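Local coordinates for protein tryptophan synthase alpha chain (Chlamydia trachomatis, PDB 6V82) that probably cleaves indoleglycerol phosphate to indole and glyceraldehyde 3-phosphate, as the alpha subunit of the enzyme that completes tryptophan biosynthesis, at residues I42-F47 against V203-I208. Residues are numbered along the deposited sequence; the frame is centred on the assembly and turned at random.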
loop_
_atom_site.group_PDB
_atom_site.type_symbol
_atom_site.label_atom_id
_atom_site.label_comp_id
_atom_site.label_asym_id
_atom_site.label_seq_id
_atom_site.Cartn_x
_atom_site.Cartn_y
_atom_site.Cartn_z
ATOM N N ILE A 42 38.372 29.266 32.557
ATOM C CA ILE A 42 37.049 28.893 33.022
ATOM C C ILE A 42 36.726 27.542 32.418
ATOM O O ILE A 42 36.815 27.372 31.199
ATOM C CB ILE A 42 35.990 29.930 32.602
ATOM C CG1 ILE A 42 36.259 31.276 33.271
ATOM C CG2 ILE A 42 34.594 29.408 32.907
ATOM C CD1 ILE A 42 35.378 32.396 32.770
ATOM N N LEU A 43 36.360 26.583 33.252
ATOM C CA LEU A 43 35.916 25.287 32.760
ATOM C C LEU A 43 34.409 25.303 32.550
ATOM O O LEU A 43 33.659 25.722 33.435
ATOM C CB LEU A 43 36.294 24.171 33.730
ATOM C CG LEU A 43 37.765 23.818 33.637
ATOM C CD1 LEU A 43 38.090 22.662 34.550
ATOM C CD2 LEU A 43 38.135 23.511 32.188
ATOM N N GLU A 44 33.970 24.866 31.372
ATOM C CA GLU A 44 32.554 24.651 31.108
ATOM C C GLU A 44 32.347 23.153 31.083
ATOM O O GLU A 44 32.778 22.476 30.144
ATOM C CB GLU A 44 32.089 25.296 29.810
ATOM C CG GLU A 44 30.574 25.167 29.616
ATOM C CD GLU A 44 29.984 26.294 28.770
ATOM O OE1 GLU A 44 29.479 26.009 27.655
ATOM O OE2 GLU A 44 30.032 27.464 29.224
ATOM N N LEU A 45 31.694 22.646 32.120
ATOM C CA LEU A 45 31.547 21.221 32.354
ATOM C C LEU A 45 30.156 20.782 31.894
ATOM O O LEU A 45 29.138 21.244 32.429
ATOM C CB LEU A 45 31.791 20.920 33.833
ATOM C CG LEU A 45 32.004 19.468 34.220
ATOM C CD1 LEU A 45 33.224 18.884 33.507
ATOM C CD2 LEU A 45 32.161 19.386 35.729
ATOM N N GLY A 46 30.111 19.914 30.883
ATOM C CA GLY A 46 28.838 19.489 30.335
ATOM C C GLY A 46 28.202 18.359 31.120
ATOM O O GLY A 46 28.826 17.306 31.315
ATOM N N PHE A 47 26.990 18.590 31.616
ATOM C CA PHE A 47 26.118 17.522 32.096
ATOM C C PHE A 47 25.577 16.807 30.858
ATOM O O PHE A 47 24.785 17.399 30.105
ATOM C CB PHE A 47 24.992 18.100 32.972
ATOM C CG PHE A 47 24.319 17.091 33.890
ATOM C CD1 PHE A 47 23.803 17.498 35.121
ATOM C CD2 PHE A 47 24.172 15.759 33.523
ATOM C CE1 PHE A 47 23.159 16.592 35.983
ATOM C CE2 PHE A 47 23.535 14.842 34.380
ATOM C CZ PHE A 47 23.029 15.265 35.614
ATOM N N VAL A 203 30.555 37.461 26.248
ATOM C CA VAL A 203 31.453 36.502 25.619
ATOM C C VAL A 203 30.809 35.983 24.342
ATOM O O VAL A 203 29.675 35.487 24.368
ATOM C CB VAL A 203 31.800 35.343 26.570
ATOM C CG1 VAL A 203 32.652 34.298 25.849
ATOM C CG2 VAL A 203 32.515 35.881 27.793
ATOM N N ASP A 204 31.539 36.103 23.230
ATOM C CA ASP A 204 31.142 35.492 21.967
ATOM C C ASP A 204 31.080 33.973 22.112
ATOM O O ASP A 204 32.086 33.319 22.420
ATOM C CB ASP A 204 32.134 35.889 20.872
ATOM C CG ASP A 204 31.601 35.648 19.459
ATOM O OD1 ASP A 204 30.888 34.644 19.237
ATOM O OD2 ASP A 204 31.911 36.475 18.565
ATOM N N ARG A 205 29.896 33.417 21.868
ATOM C CA ARG A 205 29.603 32.000 22.048
ATOM C C ARG A 205 30.141 31.124 20.916
ATOM O O ARG A 205 30.045 29.896 21.003
ATOM C CB ARG A 205 28.081 31.839 22.191
ATOM C CG ARG A 205 27.529 30.432 22.456
ATOM C CD ARG A 205 27.967 29.845 23.782
ATOM N NE ARG A 205 27.358 28.532 24.002
ATOM C CZ ARG A 205 27.698 27.691 24.984
ATOM N NH1 ARG A 205 28.650 28.020 25.865
ATOM N NH2 ARG A 205 27.084 26.512 25.085
ATOM N N ARG A 206 30.727 31.700 19.868
ATOM C CA ARG A 206 31.114 30.888 18.723
ATOM C C ARG A 206 32.292 29.975 19.058
ATOM O O ARG A 206 33.141 30.286 19.899
ATOM C CB ARG A 206 31.448 31.771 17.528
ATOM C CG ARG A 206 32.858 32.321 17.482
ATOM C CD ARG A 206 33.098 32.997 16.133
ATOM N NE ARG A 206 32.638 34.387 16.098
ATOM C CZ ARG A 206 31.401 34.787 15.803
ATOM N NH1 ARG A 206 31.118 36.082 15.804
ATOM N NH2 ARG A 206 30.446 33.910 15.512
ATOM N N ASP A 207 32.325 28.828 18.392
ATOM C CA ASP A 207 33.322 27.807 18.681
ATOM C C ASP A 207 34.662 28.211 18.088
ATOM O O ASP A 207 34.795 28.350 16.870
ATOM C CB ASP A 207 32.864 26.464 18.119
ATOM C CG ASP A 207 33.696 25.294 18.622
ATOM O OD1 ASP A 207 34.591 25.477 19.481
ATOM O OD2 ASP A 207 33.447 24.174 18.134
ATOM N N ILE A 208 35.651 28.407 18.944
ATOM C CA ILE A 208 37.000 28.754 18.517
ATOM C C ILE A 208 37.863 27.510 18.604
ATOM O O ILE A 208 37.781 26.749 19.579
ATOM C CB ILE A 208 37.587 29.884 19.378
ATOM C CG1 ILE A 208 36.688 31.109 19.312
ATOM C CG2 ILE A 208 38.973 30.226 18.891
ATOM C CD1 ILE A 208 36.569 31.653 17.927
#
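Glu-44 and Arg-205 reach for each other from backbones that stay well apart: their CA atoms, the nearest pair between 42-47 and 203-208, are 12.0 Å from one another, so two long side chains do all the bridging. Glu-44 starts out toward the other segment and runs nearly straight, with CG anti to the backbone N (chi1 -175°), which carries its carboxylate well away from its own strand. Arg-205 sets off across the line to 42-47 and bends at its second torsion, and this bend swings the guanidinium round to the glutamate. The link itself is a salt bridge through one hydrogen bond, NH1 of Arg-205 to OE1 of Glu-44, 2.8 Å long and nearly straight at 168°. OE1 sits at the guanidinium edge, close to its plane, and accepts through its syn lone pair. NH2 of Arg-205 lies farther from OE1, at 3.5 Å, and the grip is single rather than a two-pronged pairing. The two planar groups are turned 35° against each other. All this happens inside the TIM barrel of the alpha subunit, where strands 42-46 and 202-205 are not neighbours in the sheet and the two side chains meet across the barrel interior. Glu-44 is a predicted proton acceptor of the active site, and the side chain of Arg-205 comes within about 5 Å of that of Asp-55, the other predicted one. Tyr-173, on strand 172-175, serves both partners: its OH hydrogen-bonds OE2 of Glu-44, while its ring makes a cation-pi contact with Arg-205. On either side of Arg-205 in sequence, OD1 of Asp-204 accepts from the backbone N of Arg-206 in an Asx turn.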